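Local coordinates for protein hydrogenase maturation factor (Thermoanaerobacter tengcongensis, PDB 3VTH) that probably transfers the carbamoyl group of carbamoyl phosphate to the C-terminal cysteine of HypE in an ATP-dependent step of [NiFe]-hydrogenase maturation, at residues 412-417 with 740-745; 425-430 with 440-445; 477-482 with 746-751. All blocks are in the same frame, centred on the assembly; numbering follows the deposited sequence.

All three contacts are buried and belong to the Kae1-like, actin-type ATPase part of the chain. Contacts 1 and 3 share helix 737-749 and the same mixed sheet, with centres 10 Å apart: contact 1 seats the helix against strand 414-417, and contact 3 seats its end against strand 478-481, an edge strand of that sheet and nearer the surface, with Ile748 partly exposed. Contact 2, centred 14 Å from contact 1, joins a loop to helix 433-449; Phe413 and Met415 touch that helix, so the sheet is covered by helices on both faces. Contacts 1 and 3 are apolar, whereas contact 2 mixes a histidine ring, an amide and nearby charges.

Contact 1 (412-417 with 740-745)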
loop_
_atom_site.group_PDB
_atom_site.type_symbol
_atom_site.label_atom_id
_atom_site.label_comp_id
_atom_site.label_asym_id
_atom_site.label_seq_id
_atom_site.Cartn_x
_atom_site.Cartn_y
_atom_site.Cartn_z
ATOM N N THR A 412 2.377 7.024 5.782
ATOM C CA THR A 412 1.362 6.354 6.568
ATOM C C THR A 412 1.736 6.612 8.031
ATOM O O THR A 412 2.894 6.918 8.336
ATOM C CB THR A 412 1.360 4.826 6.349
ATOM O OG1 THR A 412 2.661 4.311 6.662
ATOM C CG2 THR A 412 0.974 4.461 4.890
ATOM N N PHE A 413 0.753 6.466 8.914
ATOM C CA PHE A 413 0.991 6.415 10.347
ATOM C C PHE A 413 0.607 5.023 10.835
ATOM O O PHE A 413 -0.041 4.275 10.108
ATOM C CB PHE A 413 0.195 7.516 11.079
ATOM C CG PHE A 413 -1.299 7.428 10.884
ATOM C CD1 PHE A 413 -2.068 6.576 11.671
ATOM C CD2 PHE A 413 -1.935 8.212 9.919
ATOM C CE1 PHE A 413 -3.477 6.493 11.503
ATOM C CE2 PHE A 413 -3.336 8.146 9.742
ATOM C CZ PHE A 413 -4.103 7.291 10.531
ATOM N N CYS A 414 1.052 4.650 12.036
ATOM C CA CYS A 414 0.745 3.327 12.584
ATOM C C CYS A 414 0.411 3.451 14.067
ATOM O O CYS A 414 1.084 4.193 14.777
ATOM C CB CYS A 414 1.932 2.374 12.354
ATOM S SG CYS A 414 1.708 0.689 12.963
ATOM N N MET A 415 -0.646 2.764 14.514
ATOM C CA MET A 415 -1.052 2.748 15.928
ATOM C C MET A 415 -1.102 1.321 16.434
ATOM O O MET A 415 -1.718 0.458 15.803
ATOM C CB MET A 415 -2.475 3.291 16.114
ATOM C CG MET A 415 -2.691 4.687 15.656
ATOM S SD MET A 415 -4.467 5.054 15.638
ATOM C CE MET A 415 -4.284 6.717 15.009
ATOM N N THR A 416 -0.508 1.077 17.591
ATOM C CA THR A 416 -0.499 -0.267 18.137
ATOM C C THR A 416 -1.569 -0.434 19.209
ATOM O O THR A 416 -1.907 0.514 19.922
ATOM C CB THR A 416 0.864 -0.626 18.766
ATOM O OG1 THR A 416 1.197 0.341 19.763
ATOM C CG2 THR A 416 1.940 -0.648 17.690
ATOM N N LYS A 417 -2.121 -1.641 19.267
ATOM C CA LYS A 417 -3.022 -2.035 20.347
ATOM C C LYS A 417 -3.119 -3.547 20.363
ATOM O O LYS A 417 -3.208 -4.183 19.294
ATOM C CB LYS A 417 -4.419 -1.427 20.181
ATOM C CG LYS A 417 -5.130 -1.283 21.543
ATOM C CD LYS A 417 -6.407 -0.517 21.407
ATOM C CE LYS A 417 -7.098 -0.363 22.736
ATOM N NZ LYS A 417 -8.504 -0.082 22.411
ATOM N N GLY A 740 7.958 0.279 11.183
ATOM C CA GLY A 740 9.282 0.183 11.797
ATOM C C GLY A 740 9.424 1.071 13.025
ATOM O O GLY A 740 9.927 0.612 14.064
ATOM N N GLN A 741 8.979 2.331 12.919
ATOM C CA GLN A 741 8.985 3.245 14.068
ATOM C C GLN A 741 8.204 2.651 15.231
ATOM O O GLN A 741 8.629 2.753 16.380
ATOM C CB GLN A 741 8.353 4.600 13.736
ATOM C CG GLN A 741 9.086 5.445 12.692
ATOM C CD GLN A 741 8.260 6.643 12.245
ATOM O OE1 GLN A 741 7.019 6.608 12.275
ATOM N NE2 GLN A 741 8.948 7.711 11.801
ATOM N N ALA A 742 7.055 2.052 14.920
ATOM C CA ALA A 742 6.169 1.476 15.941
ATOM C C ALA A 742 6.831 0.339 16.697
ATOM O O ALA A 742 6.799 0.320 17.918
ATOM C CB ALA A 742 4.835 1.011 15.321
ATOM N N VAL A 743 7.447 -0.607 15.992
ATOM C CA VAL A 743 8.036 -1.758 16.696
ATOM C C VAL A 743 9.347 -1.405 17.385
ATOM O O VAL A 743 9.700 -2.011 18.383
ATOM C CB VAL A 743 8.181 -3.031 15.820
ATOM C CG1 VAL A 743 6.794 -3.513 15.380
ATOM C CG2 VAL A 743 9.118 -2.782 14.607
ATOM N N ILE A 744 10.066 -0.417 16.861
ATOM C CA ILE A 744 11.266 0.043 17.548
ATOM C C ILE A 744 10.899 0.698 18.877
ATOM O O ILE A 744 11.497 0.411 19.925
ATOM C CB ILE A 744 12.091 1.013 16.679
ATOM C CG1 ILE A 744 12.794 0.236 15.571
ATOM C CG2 ILE A 744 13.139 1.762 17.552
ATOM C CD1 ILE A 744 13.270 1.121 14.421
ATOM N N ALA A 745 9.919 1.587 18.837
ATOM C CA ALA A 745 9.546 2.296 20.054
ATOM C C ALA A 745 8.974 1.310 21.078
ATOM O O ALA A 745 9.255 1.416 22.280
ATOM C CB ALA A 745 8.557 3.435 19.743
#
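Strand 414-417 and helix 737-749 approach closest at Cys414 and Ala742, whose CA atoms are 6.6 Å apart, and no hydrogen bond crosses between 412-417 and 740-745. The extended backbone alternates its side chains: Cys414 and Thr416 point at the helix, while Phe413 and Met415 point away and pack on helix 433-449. All the direct contact converges on one methyl group. Ala742 CB lies 3.9 Å from Cys414 SG and 4.1 Å from Thr416 CG2, bridging two groups that are themselves 4.9 Å apart. The sulfur reaches it because SG extends opposite the backbone N (chi1 -180°). In Thr416 the branches divide the work, CG2 facing the helix while OG1 is hydrogen-bonded to the backbone N of Ile402 on the adjacent strand 402-404. That strand adds a further surface for the helix, with Ala404 touching both Gln741 and Ala742. The layering, helix on sheet on helix, fits the actin-type ATPase fold to which this region belongs. Since only a sulfur and two methyls meet, the contact supplies close apolar packing without directional bonds; the polar ties lie beside it, such as Gln741 OE1 to Gly406 N and Thr412 OG1 to Gly735 O.

Contact 2 (425-430 with 440-445); sequences HHIGDL and IEQIER
The imidazole of His425 is gripped at both nitrogens, ND1 hydrogen-bonded to Tyr446 OH and NE2 to Tyr438 OH, both from helix 433-449, while CE1 between them meets Gln442 OE1 of the same helix. The loop 425-430, which leads into that helix of the Kae1-like domain, carries a classic beta bulge, in which Ile427 and Gly428 both face Asn411. Across the contact, Gln442 OE1 comes to the edge of the His425 ring, in its plane and 3.1 Å from CE1. It lies roughly along the expected C-H direction, so a CH...O approach fits better than a conventional hydrogen bond. The amide plane is turned 64° from the ring plane. Which amide end is oxygen is less secure, because Gln442 NE2 as modelled sits 3.1 Å from Arg445 NE, two donors together. The weak hydrogen bond from Gln442 NE2 to Glu441 OE2, 3.2 Å long with an N-H...O angle of only 130°, depends on the same orientation and is equally doubtful. That carboxylate oxygen stands over one face of the Arg445 guanidinium and has a long, weak ion pair with Arg365. The His425 side chain lies about 6 Å from that of Asp367, a magnesium-site residue whose metal is not bound to this chain in the model, and also touches Ile366. In Gln442, chi1 (-73°) sets CG beside the backbone N, so that CB and CG each lie 4.0 Å from Ile427 CD1; the bend at chi2 then turns the amide toward the His425 ring. The Ile427 CD1 methyl also lies 4.0 Å above the plane of the His425 ring, displaced toward its rim.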
loop_
_atom_site.group_PDB
_atom_site.type_symbol
_atom_site.label_atom_id
_atom_site.label_comp_id
_atom_site.label_asym_id
_atom_site.label_seq_id
_atom_site.Cartn_x
_atom_site.Cartn_y
_atom_site.Cartn_z
ATOM N N HIS A 425 -3.945 3.288 5.865
ATOM C CA HIS A 425 -3.859 3.327 4.421
ATOM C C HIS A 425 -2.954 4.483 3.992
ATOM O O HIS A 425 -2.749 5.434 4.741
ATOM C CB HIS A 425 -5.247 3.469 3.796
ATOM C CG HIS A 425 -5.959 4.751 4.130
ATOM N ND1 HIS A 425 -6.639 4.943 5.317
ATOM C CD2 HIS A 425 -6.138 5.886 3.407
ATOM C CE1 HIS A 425 -7.193 6.147 5.315
ATOM N NE2 HIS A 425 -6.904 6.738 4.169
ATOM N N HIS A 426 -2.416 4.368 2.782
ATOM C CA HIS A 426 -1.633 5.435 2.148
ATOM C C HIS A 426 -2.297 6.801 2.320
ATOM O O HIS A 426 -3.474 6.980 1.968
ATOM C CB HIS A 426 -1.525 5.111 0.657
ATOM C CG HIS A 426 -0.873 6.183 -0.158
ATOM N ND1 HIS A 426 -1.590 7.058 -0.949
ATOM C CD2 HIS A 426 0.428 6.502 -0.327
ATOM C CE1 HIS A 426 -0.757 7.872 -1.575
ATOM N NE2 HIS A 426 0.474 7.544 -1.228
ATOM N N ILE A 427 -1.552 7.754 2.873
ATOM C CA ILE A 427 -2.059 9.105 3.075
ATOM C C ILE A 427 -1.547 10.015 1.944
ATOM O O ILE A 427 -2.328 10.756 1.351
ATOM C CB ILE A 427 -1.644 9.676 4.467
ATOM C CG1 ILE A 427 -2.182 8.776 5.611
ATOM C CG2 ILE A 427 -2.042 11.159 4.626
ATOM C CD1 ILE A 427 -3.728 8.704 5.700
ATOM N N GLY A 428 -0.253 9.939 1.654
ATOM C CA GLY A 428 0.344 10.707 0.539
ATOM C C GLY A 428 1.551 11.504 1.024
ATOM O O GLY A 428 1.906 11.440 2.193
ATOM N N ASP A 429 2.181 12.252 0.126
ATOM C CA ASP A 429 3.324 13.097 0.483
ATOM C C ASP A 429 2.839 14.214 1.407
ATOM O O ASP A 429 1.966 14.980 1.028
ATOM C CB ASP A 429 3.955 13.698 -0.795
ATOM C CG ASP A 429 4.596 12.641 -1.693
ATOM O OD1 ASP A 429 4.698 11.443 -1.306
ATOM O OD2 ASP A 429 5.021 13.009 -2.808
ATOM N N LEU A 430 3.381 14.300 2.625
ATOM C CA LEU A 430 2.950 15.339 3.563
ATOM C C LEU A 430 3.647 16.649 3.262
ATOM O O LEU A 430 4.516 17.075 4.006
ATOM C CB LEU A 430 3.216 14.939 5.012
ATOM C CG LEU A 430 2.335 13.848 5.586
ATOM C CD1 LEU A 430 2.368 13.918 7.114
ATOM C CD2 LEU A 430 0.896 14.015 5.080
ATOM N N ILE A 440 -4.189 14.579 9.563
ATOM C CA ILE A 440 -4.650 14.854 10.936
ATOM C C ILE A 440 -5.997 14.226 11.231
ATOM O O ILE A 440 -6.177 13.622 12.286
ATOM C CB ILE A 440 -4.709 16.380 11.249
ATOM C CG1 ILE A 440 -3.302 16.946 11.364
ATOM C CG2 ILE A 440 -5.491 16.653 12.543
ATOM C CD1 ILE A 440 -2.342 16.038 12.078
ATOM N N GLU A 441 -6.924 14.357 10.285
ATOM C CA GLU A 441 -8.271 13.816 10.413
ATOM C C GLU A 441 -8.290 12.282 10.399
ATOM O O GLU A 441 -9.116 11.661 11.073
ATOM C CB GLU A 441 -9.197 14.362 9.309
ATOM C CG GLU A 441 -9.292 13.475 8.020
ATOM C CD GLU A 441 -10.607 13.639 7.244
ATOM O OE1 GLU A 441 -11.525 14.345 7.737
ATOM O OE2 GLU A 441 -10.730 13.060 6.132
ATOM N N GLN A 442 -7.405 11.672 9.613
ATOM C CA GLN A 442 -7.314 10.222 9.587
ATOM C C GLN A 442 -6.766 9.683 10.899
ATOM O O GLN A 442 -7.234 8.657 11.389
ATOM C CB GLN A 442 -6.499 9.738 8.380
ATOM C CG GLN A 442 -7.259 9.899 7.058
ATOM C CD GLN A 442 -8.672 9.324 7.109
ATOM O OE1 GLN A 442 -8.863 8.106 7.127
ATOM N NE2 GLN A 442 -9.668 10.203 7.136
ATOM N N ILE A 443 -5.791 10.379 11.480
ATOM C CA ILE A 443 -5.300 9.987 12.799
ATOM C C ILE A 443 -6.463 9.987 13.813
ATOM O O ILE A 443 -6.634 9.021 14.551
ATOM C CB ILE A 443 -4.111 10.859 13.271
ATOM C CG1 ILE A 443 -2.852 10.515 12.468
ATOM C CG2 ILE A 443 -3.823 10.657 14.770
ATOM C CD1 ILE A 443 -1.690 11.437 12.766
ATOM N N GLU A 444 -7.285 11.032 13.804
ATOM C CA GLU A 444 -8.415 11.114 14.748
ATOM C C GLU A 444 -9.410 9.992 14.499
ATOM O O GLU A 444 -9.915 9.376 15.436
ATOM C CB GLU A 444 -9.109 12.484 14.692
ATOM C CG GLU A 444 -8.225 13.646 15.172
ATOM C CD GLU A 444 -7.699 13.463 16.592
ATOM O OE1 GLU A 444 -6.463 13.420 16.772
ATOM O OE2 GLU A 444 -8.519 13.349 17.531
ATOM N N ARG A 445 -9.653 9.692 13.232
ATOM C CA ARG A 445 -10.614 8.652 12.885
ATOM C C ARG A 445 -10.180 7.210 13.189
ATOM O O ARG A 445 -11.008 6.365 13.565
ATOM C CB ARG A 445 -11.052 8.811 11.440
ATOM C CG ARG A 445 -12.232 9.770 11.378
ATOM C CD ARG A 445 -12.153 10.657 10.205
ATOM N NE ARG A 445 -12.182 9.893 8.963
ATOM C CZ ARG A 445 -12.858 10.269 7.883
ATOM N NH1 ARG A 445 -12.818 9.523 6.800
ATOM N NH2 ARG A 445 -13.571 11.396 7.892
#

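Contact 3 (477-482 with 746-751); sequences PKIEVQ and NKILEG
No ring or amide plane comes between Ile479 and its two partners, Ile748 and Leu749; every touching atom is an aliphatic methyl, so no face or edge is used across this contact. Beside it, the side chain of Trp754, in what appears to be a C-terminal affinity tag, touches both Ile479 and Leu749. The Ile479 and Ile748 side chains run antiparallel and overlap: Ile479 CD1 meets Ile748 CG2 at 3.9 Å, while Ile479 CG2 meets Ile748 CD1 at 4.0 Å. Ile479 CA and Ile748 CA are 8.7 Å apart, and the two branched side chains fill the interval. This is helix-on-sheet packing in the actin-type ATPase fold: the last turn of helix 737-749 lies over strand 478-481, one of the two outermost strands of its sheet within the chain and a parallel neighbour of 456-460. Leu749 joins from one side, with CD2 3.7 Å from Ile479 CD1, the two chains crossing at a slant. Ile479 can serve both because its CG1-CD1 arm is extended (chi2 171°), carrying CD1 out toward the helix. Just beyond the strand, Gln482 takes the N-cap position of helix 483-494, where His483 and His487 bind iron; its OE1 accepts a hydrogen bond from the backbone N of His485.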
loop_
_atom_site.group_PDB
_atom_site.type_symbol
_atom_site.label_atom_id
_atom_site.label_comp_id
_atom_site.label_asym_id
_atom_site.label_seq_id
_atom_site.Cartn_x
_atom_site.Cartn_y
_atom_site.Cartn_z
ATOM N N PRO A 477 5.225 11.495 25.842
ATOM C CA PRO A 477 6.644 11.154 25.727
ATOM C C PRO A 477 6.949 10.781 24.269
ATOM O O PRO A 477 6.096 10.178 23.607
ATOM C CB PRO A 477 6.780 9.910 26.612
ATOM C CG PRO A 477 5.600 9.966 27.561
ATOM C CD PRO A 477 4.503 10.568 26.736
ATOM N N LYS A 478 8.139 11.142 23.792
ATOM C CA LYS A 478 8.531 10.943 22.393
ATOM C C LYS A 478 9.745 10.032 22.286
ATOM O O LYS A 478 10.657 10.096 23.127
ATOM C CB LYS A 478 8.863 12.288 21.732
ATOM C CG LYS A 478 7.643 13.159 21.485
ATOM C CD LYS A 478 7.866 14.626 21.792
ATOM C CE LYS A 478 6.517 15.246 22.188
ATOM N NZ LYS A 478 6.674 16.571 22.846
ATOM N N ILE A 479 9.743 9.188 21.253
ATOM C CA ILE A 479 10.916 8.415 20.871
ATOM C C ILE A 479 11.279 8.748 19.412
ATOM O O ILE A 479 10.460 8.553 18.510
ATOM C CB ILE A 479 10.718 6.890 21.100
ATOM C CG1 ILE A 479 10.529 6.597 22.607
ATOM C CG2 ILE A 479 11.927 6.108 20.571
ATOM C CD1 ILE A 479 10.116 5.156 22.934
ATOM N N GLU A 480 12.486 9.278 19.199
ATOM C CA GLU A 480 12.971 9.565 17.854
ATOM C C GLU A 480 13.599 8.310 17.282
ATOM O O GLU A 480 14.305 7.584 17.990
ATOM C CB GLU A 480 13.965 10.751 17.850
ATOM C CG GLU A 480 15.274 10.534 18.645
ATOM C CD GLU A 480 16.264 11.708 18.530
ATOM O OE1 GLU A 480 17.438 11.543 18.959
ATOM O OE2 GLU A 480 15.870 12.786 18.014
ATOM N N VAL A 481 13.339 8.060 16.002
ATOM C CA VAL A 481 13.758 6.841 15.331
ATOM C C VAL A 481 14.490 7.234 14.047
ATOM O O VAL A 481 13.960 7.982 13.223
ATOM C CB VAL A 481 12.538 5.938 14.994
ATOM C CG1 VAL A 481 12.972 4.711 14.184
ATOM C CG2 VAL A 481 11.786 5.535 16.289
ATOM N N GLN A 482 15.718 6.752 13.886
ATOM C CA GLN A 482 16.466 7.065 12.679
ATOM C C GLN A 482 15.781 6.378 11.489
ATOM O O GLN A 482 15.327 5.247 11.602
ATOM C CB GLN A 482 17.927 6.649 12.806
ATOM C CG GLN A 482 18.829 7.357 11.775
ATOM C CD GLN A 482 18.796 6.699 10.403
ATOM O OE1 GLN A 482 18.691 5.476 10.294
ATOM N NE2 GLN A 482 18.900 7.508 9.348
ATOM N N ASN A 746 8.205 0.332 20.592
ATOM C CA ASN A 746 7.653 -0.710 21.446
ATOM C C ASN A 746 8.741 -1.513 22.144
ATOM O O ASN A 746 8.635 -1.789 23.338
ATOM C CB ASN A 746 6.717 -1.642 20.667
ATOM C CG ASN A 746 6.081 -2.690 21.559
ATOM O OD1 ASN A 746 5.237 -2.376 22.407
ATOM N ND2 ASN A 746 6.514 -3.936 21.404
ATOM N N LYS A 747 9.807 -1.836 21.413
ATOM C CA LYS A 747 10.911 -2.596 21.991
ATOM C C LYS A 747 11.612 -1.793 23.079
ATOM O O LYS A 747 11.912 -2.318 24.149
ATOM C CB LYS A 747 11.905 -3.046 20.915
ATOM C CG LYS A 747 13.074 -3.883 21.467
ATOM C CD LYS A 747 12.640 -5.321 21.793
ATOM C CE LYS A 747 13.845 -6.158 22.230
ATOM N NZ LYS A 747 13.513 -7.610 22.215
ATOM N N ILE A 748 11.834 -0.507 22.808
ATOM C CA ILE A 748 12.395 0.403 23.810
ATOM C C ILE A 748 11.515 0.476 25.086
ATOM O O ILE A 748 12.031 0.390 26.192
ATOM C CB ILE A 748 12.693 1.799 23.189
ATOM C CG1 ILE A 748 13.877 1.668 22.217
ATOM C CG2 ILE A 748 12.983 2.829 24.294
ATOM C CD1 ILE A 748 14.134 2.870 21.271
ATOM N N LEU A 749 10.198 0.607 24.920
ATOM C CA LEU A 749 9.252 0.617 26.062
ATOM C C LEU A 749 9.367 -0.578 26.973
ATOM O O LEU A 749 9.184 -0.455 28.185
ATOM C CB LEU A 749 7.789 0.685 25.603
ATOM C CG LEU A 749 7.302 1.898 24.810
ATOM C CD1 LEU A 749 5.803 2.065 25.081
ATOM C CD2 LEU A 749 8.072 3.150 25.210
ATOM N N GLU A 750 9.627 -1.749 26.406
ATOM C CA GLU A 750 9.698 -2.935 27.255
ATOM C C GLU A 750 11.063 -3.188 27.875
ATOM O O GLU A 750 11.225 -4.116 28.651
ATOM C CB GLU A 750 9.120 -4.175 26.558
ATOM C CG GLU A 750 9.830 -4.671 25.323
ATOM C CD GLU A 750 8.914 -5.555 24.485
ATOM O OE1 GLU A 750 7.755 -5.773 24.900
ATOM O OE2 GLU A 750 9.336 -6.026 23.411
ATOM N N GLY A 751 12.035 -2.337 27.549
ATOM C CA GLY A 751 13.364 -2.442 28.125
ATOM C C GLY A 751 13.535 -1.655 29.418
ATOM O O GLY A 751 12.621 -0.958 29.879
#